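PDB 6OV6: C24 protein from Bizionia argentinensis JUB59, which probably forms the receptor-binding tip of the long tail fibre of a temperate bacteriophage, as a trimer that binds a manganese ion. Local coordinates for the interface of chains A and B. Residues are numbered along the deposited sequence; one frame, centred on the assembly and turned at random. Chains: chain A/B, C24 protein.

The interface of chains A and B. Residues chain A 252-255; chain B 193-194, 196-197, 252-254.
Edges and tips of imidazole rings, not stacked faces, meet where chains A and B contribute to an HxH metal site of the trimeric tail-fibre tip. A:His252 and B:His252 approach tip to tip with planes 75° apart, A:His252 NE2 lying in the plane of the B:His252 ring at its edge, 3.1 Å from B:His252 NE2. B:His254 NE2 lies at another edge of that same ring. The A:His254 ring stands perpendicular to B:His252 and nearly so to B:His254; A:His254 NE2 is 3.1 Å from B:His252 NE2, and the carbonyl oxygen of B:His252 lies at its edge. The NE2 atoms of both His-Ser-His segments converge, as expected if they bind the manganese ion found at these histidines; the same pair from the third chain would complete six-fold, probably octahedral, coordination. So close a gathering suits bare nitrogens with lone pairs turned to the metal, though protonation is not seen.

The opposite ring nitrogen, A:His254 ND1, donates to the backbone O of B:Asp194 at 2.9 Å, reaching it from above the carbonyl plane; this fixes the ring's rotation and should leave NE2 to the metal. Its CG is anti to the carbonyl carbon (chi1 -59°), whereas CG of A:His252 takes the crowded position between N and carbonyl carbon (chi1 80°), so the two rings leave the extended chain differently yet converge.

On the outer side, the B:Arg196 guanidinium has A:His254 CA over the centre of one face and B:Asp194 OD2 and a water at its edge. B:Arg196 NE, 2.8 Å from B:Asp194 OD2, and NH2 grip that one oxygen side-on, NH2 meeting its syn lone pair and NE coming from above the carboxylate plane. Bent at its second torsion, the arginine runs antiparallel past A:His254 and sets B:Arg196 NH2 2.7 Å from A:Thr255 OG1, a hydrogen bond. The water joins NH1 to A:Ser253 N. With the carboxylate held through OD2, B:Asp194 OD1 accepts A:Thr255 N at 2.7 Å from above the carboxylate plane, and B:Asp194 N returns a bond to A:Thr255 O in its carbonyl plane. B:Leu193 CD1 packs crosswise against A:His254 CB.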
loop_
_atom_site.group_PDB
_atom_site.type_symbol
_atom_site.label_atom_id
_atom_site.label_comp_id
_atom_site.label_asym_id
_atom_site.label_seq_id
_atom_site.Cartn_x
_atom_site.Cartn_y
_atom_site.Cartn_z
ATOM N N HIS A 252 41.034 -19.599 0.629
ATOM C CA HIS A 252 39.924 -19.980 -0.240
ATOM C C HIS A 252 38.664 -19.263 0.229
ATOM O O HIS A 252 38.548 -18.902 1.402
ATOM C CB HIS A 252 39.670 -21.505 -0.229
ATOM C CG HIS A 252 38.887 -21.957 0.961
ATOM N ND1 HIS A 252 39.456 -22.008 2.222
ATOM C CD2 HIS A 252 37.580 -22.310 1.051
ATOM C CE1 HIS A 252 38.491 -22.407 3.030
ATOM N NE2 HIS A 252 37.342 -22.579 2.374
ATOM N N SER A 253 37.711 -19.118 -0.679
ATOM C CA SER A 253 36.401 -18.536 -0.384
ATOM C C SER A 253 35.370 -19.437 -1.052
ATOM O O SER A 253 35.731 -20.496 -1.555
ATOM C CB SER A 253 36.315 -17.119 -0.946
ATOM O OG SER A 253 35.175 -16.483 -0.387
ATOM N N HIS A 254 34.080 -19.038 -1.057
ATOM C CA HIS A 254 33.020 -19.787 -1.744
ATOM C C HIS A 254 32.116 -18.759 -2.420
ATOM O O HIS A 254 32.125 -17.607 -2.019
ATOM C CB HIS A 254 32.179 -20.649 -0.790
ATOM C CG HIS A 254 32.970 -21.665 -0.015
ATOM N ND1 HIS A 254 33.023 -22.985 -0.409
ATOM C CD2 HIS A 254 33.709 -21.508 1.109
ATOM C CE1 HIS A 254 33.778 -23.597 0.494
ATOM N NE2 HIS A 254 34.245 -22.737 1.403
ATOM N N THR A 255 31.403 -19.166 -3.450
ATOM C CA THR A 255 30.427 -18.314 -4.126
ATOM C C THR A 255 29.062 -18.646 -3.516
ATOM O O THR A 255 28.709 -19.809 -3.394
ATOM C CB THR A 255 30.444 -18.567 -5.650
ATOM O OG1 THR A 255 31.700 -18.093 -6.142
ATOM C CG2 THR A 255 29.281 -17.844 -6.403
ATOM N N LEU B 193 26.273 -22.631 -1.244
ATOM C CA LEU B 193 27.668 -22.326 -1.477
ATOM C C LEU B 193 28.227 -23.384 -2.408
ATOM O O LEU B 193 27.845 -24.558 -2.314
ATOM C CB LEU B 193 28.462 -22.363 -0.175
ATOM C CG LEU B 193 28.296 -21.234 0.820
ATOM C CD1 LEU B 193 29.403 -21.303 1.777
ATOM C CD2 LEU B 193 28.351 -19.878 0.194
ATOM N N ASP B 194 29.151 -22.982 -3.294
ATOM C CA ASP B 194 29.777 -23.967 -4.169
ATOM C C ASP B 194 30.820 -24.735 -3.341
ATOM O O ASP B 194 31.133 -24.344 -2.212
ATOM C CB ASP B 194 30.408 -23.295 -5.404
ATOM C CG ASP B 194 31.515 -22.298 -5.135
ATOM O OD1 ASP B 194 31.638 -21.843 -3.990
ATOM O OD2 ASP B 194 32.239 -21.952 -6.086
ATOM N N ARG B 196 34.679 -25.971 -2.691
ATOM C CA ARG B 196 36.029 -25.467 -2.947
ATOM C C ARG B 196 37.069 -26.328 -2.236
ATOM O O ARG B 196 36.792 -26.964 -1.211
ATOM C CB ARG B 196 36.166 -23.994 -2.496
ATOM C CG ARG B 196 35.194 -23.037 -3.218
ATOM C CD ARG B 196 35.753 -22.418 -4.492
ATOM N NE ARG B 196 34.781 -21.508 -5.097
ATOM C CZ ARG B 196 34.886 -20.181 -5.109
ATOM N NH1 ARG B 196 35.944 -19.585 -4.567
ATOM N NH2 ARG B 196 33.949 -19.441 -5.686
ATOM N N SER B 197 38.280 -26.311 -2.767
ATOM C CA SER B 197 39.423 -27.016 -2.218
ATOM C C SER B 197 40.464 -25.958 -1.818
ATOM O O SER B 197 40.399 -24.788 -2.239
ATOM C CB SER B 197 40.021 -27.902 -3.307
ATOM O OG SER B 197 39.253 -29.066 -3.550
ATOM N N HIS B 252 35.022 -29.062 -0.268
ATOM C CA HIS B 252 34.123 -28.894 0.878
ATOM C C HIS B 252 33.212 -27.705 0.585
ATOM O O HIS B 252 33.558 -26.826 -0.201
ATOM C CB HIS B 252 34.878 -28.662 2.185
ATOM C CG HIS B 252 35.363 -27.255 2.347
ATOM N ND1 HIS B 252 36.459 -26.803 1.645
ATOM C CD2 HIS B 252 34.843 -26.227 3.067
ATOM C CE1 HIS B 252 36.581 -25.520 1.950
ATOM N NE2 HIS B 252 35.625 -25.125 2.796
ATOM N N SER B 253 32.093 -27.659 1.271
ATOM C CA SER B 253 31.137 -26.558 1.153
ATOM C C SER B 253 30.714 -26.204 2.593
ATOM O O SER B 253 31.270 -26.745 3.561
ATOM C CB SER B 253 29.932 -27.019 0.332
ATOM O OG SER B 253 29.157 -25.891 -0.040
ATOM N N HIS B 254 29.748 -25.283 2.746
ATOM C CA HIS B 254 29.218 -24.892 4.052
ATOM C C HIS B 254 27.728 -24.723 3.875
ATOM O O HIS B 254 27.259 -24.543 2.747
ATOM C CB HIS B 254 29.803 -23.564 4.557
ATOM C CG HIS B 254 31.283 -23.547 4.711
ATOM N ND1 HIS B 254 31.877 -23.690 5.942
ATOM C CD2 HIS B 254 32.238 -23.394 3.772
ATOM C CE1 HIS B 254 33.181 -23.621 5.724
ATOM N NE2 HIS B 254 33.449 -23.461 4.422
HETATM O O HOH W 1 38.589 -20.113 -3.363
#